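Local coordinates for protein diguanylate cyclase (Vibrio cholerae serotype O1, PDB 6EIB) that catalyses the condensation of two GTP molecules into the second messenger cyclic di-GMP through its GGEEF domain, and is involved in biofilm formation, at residues A[62-67]-A[82-87]; A[12-17]-A[75-80]; A[33-38]-A[138-143]. All coordinates share one frame; numbering follows the deposited sequence.

Contact 1: A[62-67]-A[82-87]; sequences KLFQSV and FIIVLE
The ring of Phe64 stands with its edge against the face of Phe82 while one of its own faces receives the tip of Ile84. The two phenyl rings form a T-shaped (edge-to-face) pair: their planes meet at 78° and their centroids lie 5.5 Å apart. Phe64 is the edge partner, and its CE2 comes 3.8 Å from Phe82 CD2, with CZ of the same ring beside the CB of Phe82. The delta methyl of Ile84 occupies a different side of Phe64. Its CD1 sits 3.6 Å from the ring centroid, 10° off the normal, which makes a CH-pi contact over the middle of the ring. Ile84 reaches there because CG1 lies opposite the carbonyl carbon (chi1 -57°) and CD1 continues in an extended chain (chi2 168°), sending the long branch out to the helix.

Phe82 and Ile84 are two residues apart on strand 81-87, so both point at helix 50-67 while Ile83 between them faces helix 10-27 across the sheet. A beta-branched isoleucine suits an extended backbone, and its delta methyl is small enough to sit over the centre of a ring. From the helix, Phe64 alone among residues 62-67 meets this strand segment. Its surroundings are completed by Cys74, Ile36 and Ile101, so neighbouring strands and helix 91-107 wall in the same aromatic side chain. Phe82 is the last residue of the GGEEF sequence, and its side chain lies about 4 Å from that of Ile38, which by similarity binds magnesium, in GGDEF domains probably through its main-chain carbonyl. No hydrogen bond crosses here: dispersion and the weak electrostatics of C-H groups against pi faces hold helix to sheet, consistent with a fully buried apolar seam next to the catalytic end of the domain.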
ATOM      1  N   LYS A  62      -1.582  -6.672  -9.340  1.00 38.84           N
ATOM      2  CA  LYS A  62      -0.865  -6.622 -10.624  1.00 40.66           C
ATOM      3  C   LYS A  62      -0.266  -5.233 -10.824  1.00 37.73           C
ATOM      4  O   LYS A  62       0.880  -5.076 -11.244  1.00 37.72           O
ATOM      5  CB  LYS A  62      -1.782  -6.968 -11.795  1.00 45.27           C
ATOM      6  CG  LYS A  62      -2.190  -8.430 -11.884  1.00 49.31           C
ATOM      7  CD  LYS A  62      -2.952  -8.754 -13.190  1.00 52.76           C
ATOM      8  CE  LYS A  62      -4.359  -8.143 -13.282  1.00 53.69           C
ATOM      9  NZ  LYS A  62      -5.352  -8.817 -12.376  1.00 53.84           N
ATOM     10  N   LEU A  63      -1.043  -4.230 -10.446  1.00 35.79           N
ATOM     11  CA  LEU A  63      -0.630  -2.842 -10.568  1.00 34.84           C
ATOM     12  C   LEU A  63       0.622  -2.518  -9.759  1.00 34.11           C
ATOM     13  O   LEU A  63       1.502  -1.798 -10.258  1.00 34.49           O
ATOM     14  CB  LEU A  63      -1.778  -1.914 -10.116  1.00 32.66           C
ATOM     15  CG  LEU A  63      -1.645  -0.421 -10.422  1.00 31.55           C
ATOM     16  CD1 LEU A  63      -1.335  -0.186 -11.934  1.00 38.21           C
ATOM     17  CD2 LEU A  63      -2.916   0.334  -9.976  1.00 29.98           C
ATOM     18  N   PHE A  64       0.732  -3.085  -8.548  1.00 31.83           N
ATOM     19  CA  PHE A  64       1.914  -2.851  -7.726  1.00 32.15           C
ATOM     20  C   PHE A  64       3.175  -3.269  -8.487  1.00 34.38           C
ATOM     21  O   PHE A  64       4.160  -2.528  -8.530  1.00 34.46           O
ATOM     22  CB  PHE A  64       1.851  -3.629  -6.410  1.00 31.44           C
ATOM     23  CG  PHE A  64       0.738  -3.210  -5.491  1.00 30.64           C
ATOM     24  CD1 PHE A  64       0.164  -1.953  -5.592  1.00 30.62           C
ATOM     25  CD2 PHE A  64       0.310  -4.069  -4.489  1.00 30.81           C
ATOM     26  CE1 PHE A  64      -0.846  -1.562  -4.718  1.00 30.79           C
ATOM     27  CE2 PHE A  64      -0.703  -3.696  -3.604  1.00 30.57           C
ATOM     28  CZ  PHE A  64      -1.276  -2.440  -3.717  1.00 31.28           C
ATOM     29  N   GLN A  65       3.134  -4.463  -9.062  1.00 37.37           N
ATOM     30  CA  GLN A  65       4.241  -4.999  -9.856  1.00 41.33           C
ATOM     31  C   GLN A  65       4.636  -4.124 -11.041  1.00 42.60           C
ATOM     32  O   GLN A  65       5.822  -3.900 -11.290  1.00 43.37           O
ATOM     33  CB  GLN A  65       3.896  -6.389 -10.385  1.00 45.85           C
ATOM     34  CG  GLN A  65       3.873  -7.515  -9.371  1.00 49.16           C
ATOM     35  CD  GLN A  65       3.479  -8.851 -10.015  1.00 54.14           C
ATOM     36  OE1 GLN A  65       2.393  -9.378  -9.755  1.00 55.79           O
ATOM     37  NE2 GLN A  65       4.338  -9.367 -10.900  1.00 55.89           N
ATOM     38  N   SER A  66       3.633  -3.685 -11.793  1.00 43.14           N
ATOM     39  CA  SER A  66       3.828  -2.884 -12.999  1.00 46.82           C
ATOM     40  C   SER A  66       4.474  -1.540 -12.694  1.00 45.19           C
ATOM     41  O   SER A  66       5.382  -1.090 -13.406  1.00 45.50           O
ATOM     42  CB  SER A  66       2.483  -2.662 -13.695  1.00 48.78           C
ATOM     43  OG  SER A  66       2.595  -1.683 -14.713  1.00 52.06           O
ATOM     44  N   VAL A  67       3.971  -0.898 -11.646  1.00 41.06           N
ATOM     45  CA  VAL A  67       4.441   0.419 -11.247  1.00 40.74           C
ATOM     46  C   VAL A  67       5.773   0.363 -10.490  1.00 41.09           C
ATOM     47  O   VAL A  67       6.629   1.217 -10.683  1.00 42.39           O
ATOM     48  CB  VAL A  67       3.380   1.139 -10.386  1.00 39.01           C
ATOM     49  CG1 VAL A  67       3.956   2.396  -9.767  1.00 39.43           C
ATOM     50  CG2 VAL A  67       2.133   1.437 -11.224  1.00 38.46           C
ATOM     51  N   PHE A  82      -3.740  -2.806   1.979  1.00 18.60           N
ATOM     52  CA  PHE A  82      -2.470  -3.395   1.574  1.00 20.51           C
ATOM     53  C   PHE A  82      -1.345  -2.638   2.176  1.00 21.07           C
ATOM     54  O   PHE A  82      -1.479  -1.461   2.551  1.00 20.95           O
ATOM     55  CB  PHE A  82      -2.297  -3.383   0.038  1.00 22.63           C
ATOM     56  CG  PHE A  82      -3.205  -4.325  -0.674  1.00 26.68           C
ATOM     57  CD1 PHE A  82      -4.531  -3.965  -0.968  1.00 29.57           C
ATOM     58  CD2 PHE A  82      -2.750  -5.584  -1.039  1.00 27.42           C
ATOM     59  CE1 PHE A  82      -5.373  -4.856  -1.628  1.00 31.44           C
ATOM     60  CE2 PHE A  82      -3.576  -6.474  -1.689  1.00 29.62           C
ATOM     61  CZ  PHE A  82      -4.893  -6.112  -1.996  1.00 32.04           C
ATOM     62  N   ILE A  83      -0.209  -3.312   2.237  1.00 21.95           N
ATOM     63  CA  ILE A  83       1.002  -2.663   2.624  1.00 21.91           C
ATOM     64  C   ILE A  83       2.072  -3.018   1.590  1.00 22.77           C
ATOM     65  O   ILE A  83       2.141  -4.160   1.135  1.00 22.98           O
ATOM     66  CB  ILE A  83       1.373  -3.109   4.043  1.00 24.75           C
ATOM     67  CG1 ILE A  83       2.629  -2.431   4.573  1.00 25.19           C
ATOM     68  CG2 ILE A  83       1.627  -4.581   4.041  1.00 27.07           C
ATOM     69  CD1 ILE A  83       2.797  -2.743   6.114  1.00 47.65           C
ATOM     70  N   ILE A  84       2.870  -2.027   1.212  1.00 21.56           N
ATOM     71  CA  ILE A  84       4.025  -2.256   0.356  1.00 21.80           C
ATOM     72  C   ILE A  84       5.267  -1.807   1.095  1.00 21.47           C
ATOM     73  O   ILE A  84       5.344  -0.676   1.584  1.00 19.87           O
ATOM     74  CB  ILE A  84       3.898  -1.512  -0.967  1.00 22.04           C
ATOM     75  CG1 ILE A  84       2.611  -1.935  -1.665  1.00 22.91           C
ATOM     76  CG2 ILE A  84       5.109  -1.803  -1.904  1.00 28.43           C
ATOM     77  CD1 ILE A  84       2.263  -1.040  -2.823  1.00 26.80           C
ATOM     78  N   VAL A  85       6.250  -2.698   1.143  1.00 21.35           N
ATOM     79  CA  VAL A  85       7.499  -2.391   1.807  1.00 21.51           C
ATOM     80  C   VAL A  85       8.597  -2.297   0.801  1.00 21.02           C
ATOM     81  O   VAL A  85       8.782  -3.236   0.019  1.00 20.85           O
ATOM     82  CB  VAL A  85       7.846  -3.468   2.865  1.00 22.80           C
ATOM     83  CG1 VAL A  85       9.270  -3.229   3.458  1.00 20.99           C
ATOM     84  CG2 VAL A  85       6.755  -3.488   3.958  1.00 20.53           C
ATOM     85  N   LEU A  86       9.316  -1.172   0.794  1.00 22.56           N
ATOM     86  CA  LEU A  86      10.346  -0.948  -0.241  1.00 26.16           C
ATOM     87  C   LEU A  86      11.748  -0.848   0.364  1.00 27.08           C
ATOM     88  O   LEU A  86      12.066   0.129   1.033  1.00 25.63           O
ATOM     89  CB  LEU A  86      10.056   0.316  -1.051  1.00 28.13           C
ATOM     90  CG  LEU A  86       8.777   0.559  -1.866  1.00 32.39           C
ATOM     91  CD1 LEU A  86       8.713   2.011  -2.299  1.00 34.03           C
ATOM     92  CD2 LEU A  86       8.784  -0.257  -3.132  1.00 36.32           C
ATOM     93  N   GLU A  87      12.572  -1.870   0.176  1.00 29.45           N
ATOM     94  CA  GLU A  87      13.955  -1.802   0.691  1.00 30.09           C
ATOM     95  C   GLU A  87      14.828  -0.795  -0.045  1.00 29.72           C
ATOM     96  O   GLU A  87      14.654  -0.551  -1.243  1.00 28.98           O
ATOM     97  CB  GLU A  87      14.614  -3.177   0.661  1.00 32.19           C
ATOM     98  CG  GLU A  87      14.002  -4.171   1.629  1.00 32.35           C
ATOM     99  CD  GLU A  87      14.900  -5.403   1.807  1.00 34.43           C
ATOM    100  OE1 GLU A  87      14.604  -6.433   1.166  1.00 35.80           O
ATOM    101  OE2 GLU A  87      15.899  -5.347   2.568  1.00 35.39           O
TER

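Contact 2: A[12-17]-A[75-80]; sequences KLWADF and GRVGGE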
ATOM      1  N   LYS A  12       3.726 -13.822   5.224  1.00 31.45           N
ATOM      2  CA  LYS A  12       5.080 -13.642   4.673  1.00 31.86           C
ATOM      3  C   LYS A  12       5.490 -12.180   4.738  1.00 28.33           C
ATOM      4  O   LYS A  12       6.672 -11.843   4.894  1.00 27.82           O
ATOM      5  CB  LYS A  12       5.127 -14.094   3.221  1.00 34.53           C
ATOM      6  CG  LYS A  12       5.322 -15.552   3.003  1.00 40.49           C
ATOM      7  CD  LYS A  12       4.688 -15.909   1.661  1.00 44.01           C
ATOM      8  CE  LYS A  12       4.494 -17.415   1.501  1.00 48.98           C
ATOM      9  NZ  LYS A  12       3.789 -17.702   0.206  1.00 51.48           N
ATOM     10  N   LEU A  13       4.499 -11.309   4.550  1.00 25.85           N
ATOM     11  CA  LEU A  13       4.754  -9.879   4.549  1.00 25.05           C
ATOM     12  C   LEU A  13       5.347  -9.444   5.875  1.00 25.20           C
ATOM     13  O   LEU A  13       6.381  -8.745   5.908  1.00 26.52           O
ATOM     14  CB  LEU A  13       3.462  -9.080   4.247  1.00 25.26           C
ATOM     15  CG  LEU A  13       3.613  -7.543   4.144  1.00 23.99           C
ATOM     16  CD1 LEU A  13       3.674  -6.851   5.481  1.00 23.53           C
ATOM     17  CD2 LEU A  13       4.878  -7.162   3.299  1.00 28.46           C
ATOM     18  N   TRP A  14       4.678  -9.793   6.972  1.00 23.22           N
ATOM     19  CA  TRP A  14       5.155  -9.293   8.248  1.00 21.41           C
ATOM     20  C   TRP A  14       6.562  -9.801   8.535  1.00 21.82           C
ATOM     21  O   TRP A  14       7.409  -9.058   9.033  1.00 18.90           O
ATOM     22  CB  TRP A  14       4.224  -9.676   9.386  1.00 21.41           C
ATOM     23  CG  TRP A  14       2.844  -9.051   9.347  1.00 20.10           C
ATOM     24  CD1 TRP A  14       1.648  -9.727   9.386  1.00 20.60           C
ATOM     25  CD2 TRP A  14       2.511  -7.649   9.290  1.00 20.47           C
ATOM     26  NE1 TRP A  14       0.597  -8.835   9.360  1.00 21.07           N
ATOM     27  CE2 TRP A  14       1.092  -7.556   9.321  1.00 19.72           C
ATOM     28  CE3 TRP A  14       3.261  -6.466   9.237  1.00 20.92           C
ATOM     29  CZ2 TRP A  14       0.421  -6.341   9.280  1.00 19.23           C
ATOM     30  CZ3 TRP A  14       2.571  -5.237   9.196  1.00 20.87           C
ATOM     31  CH2 TRP A  14       1.172  -5.193   9.232  1.00 20.19           C
ATOM     32  N   ALA A  15       6.805 -11.067   8.239  1.00 23.18           N
ATOM     33  CA  ALA A  15       8.146 -11.644   8.449  1.00 25.79           C
ATOM     34  C   ALA A  15       9.180 -10.987   7.539  1.00 26.06           C
ATOM     35  O   ALA A  15      10.279 -10.694   7.984  1.00 26.29           O
ATOM     36  CB  ALA A  15       8.137 -13.163   8.228  1.00 26.96           C
ATOM     37  N   ASP A  16       8.855 -10.776   6.260  1.00 27.47           N
ATOM     38  CA  ASP A  16       9.798 -10.100   5.369  1.00 27.69           C
ATOM     39  C   ASP A  16      10.045  -8.667   5.854  1.00 24.70           C
ATOM     40  O   ASP A  16      11.179  -8.168   5.841  1.00 24.34           O
ATOM     41  CB  ASP A  16       9.284 -10.101   3.917  1.00 30.41           C
ATOM     42  CG  ASP A  16       9.425 -11.467   3.244  1.00 34.29           C
ATOM     43  OD1 ASP A  16      10.273 -12.256   3.698  1.00 37.06           O
ATOM     44  OD2 ASP A  16       8.693 -11.750   2.273  1.00 34.73           O
ATOM     45  N   PHE A  17       8.988  -8.014   6.306  1.00 20.54           N
ATOM     46  CA  PHE A  17       9.087  -6.645   6.804  1.00 20.97           C
ATOM     47  C   PHE A  17      10.012  -6.585   8.039  1.00 21.78           C
ATOM     48  O   PHE A  17      10.866  -5.696   8.145  1.00 23.13           O
ATOM     49  CB  PHE A  17       7.679  -6.132   7.151  1.00 21.70           C
ATOM     50  CG  PHE A  17       7.588  -4.651   7.342  1.00 20.77           C
ATOM     51  CD1 PHE A  17       8.691  -3.836   7.160  1.00 20.31           C
ATOM     52  CD2 PHE A  17       6.366  -4.072   7.704  1.00 20.40           C
ATOM     53  CE1 PHE A  17       8.594  -2.455   7.350  1.00 20.43           C
ATOM     54  CE2 PHE A  17       6.239  -2.701   7.890  1.00 18.93           C
ATOM     55  CZ  PHE A  17       7.339  -1.888   7.731  1.00 20.32           C
ATOM     56  N   GLY A  75       1.640  -7.109   0.984  1.00 25.52           N
ATOM     57  CA  GLY A  75       0.793  -7.917   1.837  1.00 23.82           C
ATOM     58  C   GLY A  75      -0.618  -7.347   1.866  1.00 21.58           C
ATOM     59  O   GLY A  75      -0.829  -6.141   1.938  1.00 17.64           O
ATOM     60  N   ARG A  76      -1.586  -8.229   1.764  1.00 23.01           N
ATOM     61  CA  ARG A  76      -2.949  -7.811   2.015  1.00 25.08           C
ATOM     62  C   ARG A  76      -3.165  -7.932   3.499  1.00 23.18           C
ATOM     63  O   ARG A  76      -3.375  -9.032   3.978  1.00 24.61           O
ATOM     64  CB  ARG A  76      -3.923  -8.686   1.250  1.00 28.64           C
ATOM     65  CG  ARG A  76      -5.373  -8.204   1.307  1.00 30.92           C
ATOM     66  CD  ARG A  76      -6.276  -9.318   0.829  1.00 33.65           C
ATOM     67  NE  ARG A  76      -7.662  -8.910   0.833  1.00 36.21           N
ATOM     68  CZ  ARG A  76      -8.663  -9.743   0.607  1.00 37.79           C
ATOM     69  NH1 ARG A  76      -8.392 -11.024   0.379  1.00 38.15           N
ATOM     70  NH2 ARG A  76      -9.921  -9.290   0.624  1.00 38.25           N
ATOM     71  N   VAL A  77      -3.162  -6.823   4.230  1.00 23.00           N
ATOM     72  CA  VAL A  77      -3.225  -6.941   5.696  1.00 23.94           C
ATOM     73  C   VAL A  77      -4.634  -6.777   6.288  1.00 26.26           C
ATOM     74  O   VAL A  77      -4.856  -6.944   7.507  1.00 26.86           O
ATOM     75  CB  VAL A  77      -2.277  -5.936   6.361  1.00 22.68           C
ATOM     76  CG1 VAL A  77      -0.817  -6.294   6.038  1.00 22.29           C
ATOM     77  CG2 VAL A  77      -2.608  -4.505   5.918  1.00 20.70           C
ATOM     78  N   GLY A  78      -5.585  -6.454   5.430  1.00 25.29           N
ATOM     79  CA  GLY A  78      -6.975  -6.382   5.840  1.00 26.50           C
ATOM     80  C   GLY A  78      -7.852  -6.678   4.637  1.00 28.24           C
ATOM     81  O   GLY A  78      -7.349  -6.888   3.518  1.00 27.29           O
ATOM     82  N   GLY A  79      -9.163  -6.603   4.839  1.00 28.95           N
ATOM     83  CA  GLY A  79     -10.100  -6.858   3.767  1.00 30.17           C
ATOM     84  C   GLY A  79      -9.769  -6.080   2.506  1.00 29.54           C
ATOM     85  O   GLY A  79      -9.754  -6.667   1.421  1.00 29.73           O
ATOM     86  N   GLU A  80      -9.507  -4.779   2.638  1.00 28.41           N
ATOM     87  CA  GLU A  80      -9.175  -3.972   1.461  1.00 30.40           C
ATOM     88  C   GLU A  80      -7.949  -3.080   1.710  1.00 27.82           C
ATOM     89  O   GLU A  80      -7.797  -2.038   1.078  1.00 28.10           O
ATOM     90  CB  GLU A  80     -10.387  -3.135   1.038  1.00 34.52           C
ATOM     91  CG  GLU A  80     -10.642  -1.917   1.901  1.00 38.00           C
ATOM     92  CD  GLU A  80     -11.808  -2.089   2.828  1.00 42.53           C
ATOM     93  OE1 GLU A  80     -12.441  -3.176   2.830  1.00 44.53           O
ATOM     94  OE2 GLU A  80     -12.105  -1.112   3.541  1.00 44.61           O
TER
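Trp14 overlaps Val77 with the far end of its indole, CZ2 lying 3.5 Å from CG1 of the valine and CH2 of the same ring 3.9 Å from that methyl. The two side chains run nearly perpendicular to each other. CG of Trp14 lies opposite the carbonyl carbon (chi1 -66°), and the far end of the indole comes nearer to Val77 than the start of the side chain does. A long, rigid ring suits this partly exposed border, its end reaching the valine methyl in direct van der Waals contact. Leu13 works closer in. Its CG lies opposite the backbone N (chi1 -177°) and meets Gly75 CA at 3.7 Å, while its CD1 rests over one face of the Trp14 ring, toward the rim. Glycine suits its place because Gly75 has no side chain to stand between its CA and Leu13 CG, which lets the helix come this near: the CA atoms of Leu13 and Gly75 are 5.2 Å apart.

Strands 73-76 and 81-87 form the beta-hairpin that carries the signature motif of diguanylate cyclases, here GGEEF (residues 78-82). Helix 10-27 thus packs against the first arm of that hairpin, and Ile83 on the second arm touches both Leu13 and Trp14. Glu80 in the motif is the predicted proton acceptor and, by similarity, a magnesium ligand. Arg76, pointing away from the helix, grips the turn side-on: its NE and NH2 both donate to Gly79 O, at 3.1 and 2.7 Å. The NH2 bond follows a lone pair in the carbonyl plane, whereas NE approaches from above that plane.

Contact 3: A[33-38]-A[138-143]; sequences CISIDI and RRSDQA. With SO4 (sulfate ion), chain G.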
ATOM      1  N   CYS A  33       7.460   2.427   3.580  1.00 19.41           N
ATOM      2  CA  CYS A  33       6.297   1.630   3.828  1.00 19.95           C
ATOM      3  C   CYS A  33       5.086   2.375   3.287  1.00 20.07           C
ATOM      4  O   CYS A  33       4.907   3.538   3.615  1.00 19.95           O
ATOM      5  CB  CYS A  33       6.167   1.395   5.339  1.00 18.92           C
ATOM      6  SG  CYS A  33       4.763   0.412   5.805  1.00 23.79           S
ATOM      7  N   ILE A  34       4.291   1.723   2.444  1.00 20.72           N
ATOM      8  CA  ILE A  34       3.047   2.348   1.924  1.00 18.47           C
ATOM      9  C   ILE A  34       1.856   1.562   2.377  1.00 18.38           C
ATOM     10  O   ILE A  34       1.797   0.353   2.152  1.00 18.65           O
ATOM     11  CB  ILE A  34       2.989   2.380   0.377  1.00 18.84           C
ATOM     12  CG1 ILE A  34       4.222   3.072  -0.214  1.00 19.80           C
ATOM     13  CG2 ILE A  34       1.685   3.107  -0.077  1.00 17.95           C
ATOM     14  CD1 ILE A  34       4.442   2.759  -1.767  1.00 17.87           C
ATOM     15  N   SER A  35       0.895   2.246   2.981  1.00 18.82           N
ATOM     16  CA  SER A  35      -0.365   1.644   3.368  1.00 19.80           C
ATOM     17  C   SER A  35      -1.447   2.105   2.430  1.00 20.27           C
ATOM     18  O   SER A  35      -1.565   3.296   2.186  1.00 21.77           O
ATOM     19  CB  SER A  35      -0.762   2.044   4.802  1.00 20.44           C
ATOM     20  OG  SER A  35       0.188   1.558   5.726  1.00 20.12           O
ATOM     21  N   ILE A  36      -2.205   1.173   1.878  1.00 20.61           N
ATOM     22  CA  ILE A  36      -3.207   1.496   0.867  1.00 20.72           C
ATOM     23  C   ILE A  36      -4.523   0.943   1.294  1.00 22.04           C
ATOM     24  O   ILE A  36      -4.572  -0.157   1.808  1.00 21.75           O
ATOM     25  CB  ILE A  36      -2.816   0.925  -0.517  1.00 22.86           C
ATOM     26  CG1 ILE A  36      -1.660   1.734  -1.092  1.00 22.51           C
ATOM     27  CG2 ILE A  36      -4.015   0.979  -1.496  1.00 23.68           C
ATOM     28  CD1 ILE A  36      -1.049   1.125  -2.358  1.00 24.05           C
ATOM     29  N   ASP A  37      -5.593   1.730   1.148  1.00 23.97           N
ATOM     30  CA  ASP A  37      -6.919   1.212   1.410  1.00 23.92           C
ATOM     31  C   ASP A  37      -7.803   1.593   0.226  1.00 21.18           C
ATOM     32  O   ASP A  37      -7.840   2.739  -0.199  1.00 21.36           O
ATOM     33  CB  ASP A  37      -7.480   1.751   2.727  1.00 30.17           C
ATOM     34  CG  ASP A  37      -8.706   0.968   3.203  1.00 37.13           C
ATOM     35  OD1 ASP A  37      -8.553  -0.218   3.587  1.00 41.67           O
ATOM     36  OD2 ASP A  37      -9.803   1.550   3.276  1.00 38.37           O
ATOM     37  N   ILE A  38      -8.499   0.603  -0.301  1.00 20.36           N
ATOM     38  CA  ILE A  38      -9.417   0.820  -1.399  1.00 21.80           C
ATOM     39  C   ILE A  38     -10.678   1.526  -0.903  1.00 21.66           C
ATOM     40  O   ILE A  38     -11.278   1.100   0.110  1.00 20.38           O
ATOM     41  CB  ILE A  38      -9.782  -0.499  -2.054  1.00 22.93           C
ATOM     42  CG1 ILE A  38      -8.492  -1.159  -2.609  1.00 23.31           C
ATOM     43  CG2 ILE A  38     -10.848  -0.271  -3.149  1.00 23.47           C
ATOM     44  CD1 ILE A  38      -8.703  -2.594  -3.108  1.00 24.64           C
ATOM     45  N   ARG A 138       2.607   2.345  12.168  1.00 19.85           N
ATOM     46  CA  ARG A 138       1.824   3.367  12.866  1.00 20.78           C
ATOM     47  C   ARG A 138       1.825   4.689  12.089  1.00 20.60           C
ATOM     48  O   ARG A 138       0.788   5.377  11.975  1.00 18.25           O
ATOM     49  CB  ARG A 138       2.364   3.575  14.285  1.00 22.14           C
ATOM     50  CG  ARG A 138       1.780   4.745  14.953  1.00 26.44           C
ATOM     51  CD  ARG A 138       2.389   4.955  16.301  1.00 31.10           C
ATOM     52  NE  ARG A 138       1.765   6.113  16.919  1.00 36.11           N
ATOM     53  CZ  ARG A 138       2.234   7.345  16.768  1.00 38.98           C
ATOM     54  NH1 ARG A 138       3.341   7.543  16.047  1.00 37.81           N
ATOM     55  NH2 ARG A 138       1.612   8.358  17.354  1.00 41.67           N
ATOM     56  N   ARG A 139       2.981   5.050  11.532  1.00 21.31           N
ATOM     57  CA  ARG A 139       3.088   6.316  10.799  1.00 21.31           C
ATOM     58  C   ARG A 139       2.438   6.222   9.410  1.00 21.14           C
ATOM     59  O   ARG A 139       1.762   7.156   8.991  1.00 21.43           O
ATOM     60  CB  ARG A 139       4.554   6.758  10.686  1.00 23.07           C
ATOM     61  CG  ARG A 139       5.186   7.215  12.017  1.00 23.59           C
ATOM     62  CD  ARG A 139       6.520   7.821  11.784  1.00 25.03           C
ATOM     63  NE  ARG A 139       7.411   6.848  11.166  1.00 24.78           N
ATOM     64  CZ  ARG A 139       8.323   6.141  11.842  1.00 24.14           C
ATOM     65  NH1 ARG A 139       8.473   6.335  13.150  1.00 23.53           N
ATOM     66  NH2 ARG A 139       9.107   5.270  11.208  1.00 23.07           N
ATOM     67  N   SER A 140       2.623   5.117   8.690  1.00 21.39           N
ATOM     68  CA  SER A 140       1.976   5.034   7.379  1.00 21.24           C
ATOM     69  C   SER A 140       0.472   4.892   7.568  1.00 21.20           C
ATOM     70  O   SER A 140      -0.296   5.434   6.791  1.00 20.15           O
ATOM     71  CB  SER A 140       2.535   3.900   6.506  1.00 22.19           C
ATOM     72  OG  SER A 140       2.295   2.602   7.022  1.00 23.45           O
ATOM     73  N   ASP A 141       0.053   4.168   8.606  1.00 22.72           N
ATOM     74  CA  ASP A 141      -1.369   4.002   8.873  1.00 23.42           C
ATOM     75  C   ASP A 141      -1.980   5.358   9.213  1.00 25.81           C
ATOM     76  O   ASP A 141      -3.103   5.680   8.769  1.00 27.70           O
ATOM     77  CB  ASP A 141      -1.581   2.975  10.008  1.00 25.38           C
ATOM     78  CG  ASP A 141      -3.059   2.559  10.190  1.00 26.50           C
ATOM     79  OD1 ASP A 141      -3.811   2.522   9.194  1.00 25.06           O
ATOM     80  OD2 ASP A 141      -3.468   2.277  11.351  1.00 28.30           O
ATOM     81  N   GLN A 142      -1.265   6.177   9.983  1.00 25.76           N
ATOM     82  CA  GLN A 142      -1.814   7.486  10.364  1.00 25.66           C
ATOM     83  C   GLN A 142      -1.903   8.457   9.192  1.00 24.17           C
ATOM     84  O   GLN A 142      -2.861   9.229   9.058  1.00 22.51           O
ATOM     85  CB  GLN A 142      -0.963   8.133  11.471  1.00 29.35           C
ATOM     86  CG  GLN A 142      -1.640   9.327  12.096  1.00 36.00           C
ATOM     87  CD  GLN A 142      -0.721  10.139  12.979  1.00 41.07           C
ATOM     88  OE1 GLN A 142      -0.259  11.211  12.580  1.00 45.28           O
ATOM     89  NE2 GLN A 142      -0.425   9.627  14.176  1.00 39.91           N
ATOM     90  N   ALA A 143      -0.910   8.381   8.316  1.00 22.99           N
ATOM     91  CA  ALA A 143      -0.884   9.164   7.093  1.00 23.33           C
ATOM     92  C   ALA A 143      -1.993   8.710   6.181  1.00 21.39           C
ATOM     93  O   ALA A 143      -2.565   9.518   5.464  1.00 25.25           O
ATOM     94  CB  ALA A 143       0.542   9.043   6.363  1.00 16.84           C
TER
HETATM   95  S   SO4 G 203       2.285  11.537  16.823  1.00 90.43           S
HETATM   96  O1  SO4 G 203       1.907  10.647  15.735  1.00 90.64           O
HETATM   97  O2  SO4 G 203       1.997  12.910  16.424  1.00 90.62           O
HETATM   98  O3  SO4 G 203       1.491  11.225  18.011  1.00 90.69           O
HETATM   99  O4  SO4 G 203       3.709  11.372  17.091  1.00 89.93           O
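Ser140 and Ser35 meet hydroxyl to hydroxyl, their OG atoms 2.7 Å apart, a hydrogen-bonding separation at the place where the CA traces of segments 33-38 and 138-143 come nearest. Ser140 gives up the most surface. Its OG sits between the backbone N and the carbonyl carbon (chi1 65°), a setting in which Tyr137 O, about one turn earlier in the helix, is an alternative, weak acceptor for the same hydroxyl. Ser35 sends its OG from the strand past the CB of Ser140, 3.4 Å away. Cys33, two residues earlier on the same face of the sheet, flanks the pair with its SG 3.5 Å from Ser140 OG. Small side chains suit this place: the CA atoms of Ser35 and Ser140 are 5.7 Å apart, and one hydroxyl can donate to the other although both are buried.

The axes of segments 33-38 and 138-143 run 39° apart in N-to-C direction. On the outer side of the helix Arg138 NH2 and Gln142 NE2 hold O1 of a sulfate ion, probably from the crystallisation liquor, at 2.8 and 3.0 Å respectively. Tyr158 binds the same ion. At the far end of the strand Asp37 and Ile38 are, by similarity, magnesium ligands. This is the alpha/beta layering of the GGDEF domain, in which a helix covers the central strand leading to the metal site.

How the contacts relate
All three contacts belong to the one GGDEF domain, with centres 12 to 13 Å apart, and all reach its five-stranded sheet. Contact 1 joins helix 50-67 to one face; helices 10-27 and 133-148, of contacts 2 and 3, lie on the other. Strands 73-76, 81-87 and 31-38 are successive neighbours, tied by probable hydrogen bonds such as Ile83 N to Gly75 O and Phe82 N to Ile36 O. Along the chain, contact 2 crosses both others, whereas contact 1 is nested within contact 3. Glu80 and Asp37, from contacts 2 and 3, approach each other, so hairpin and central strand together bring the presumed magnesium ligands to one end of the sheet.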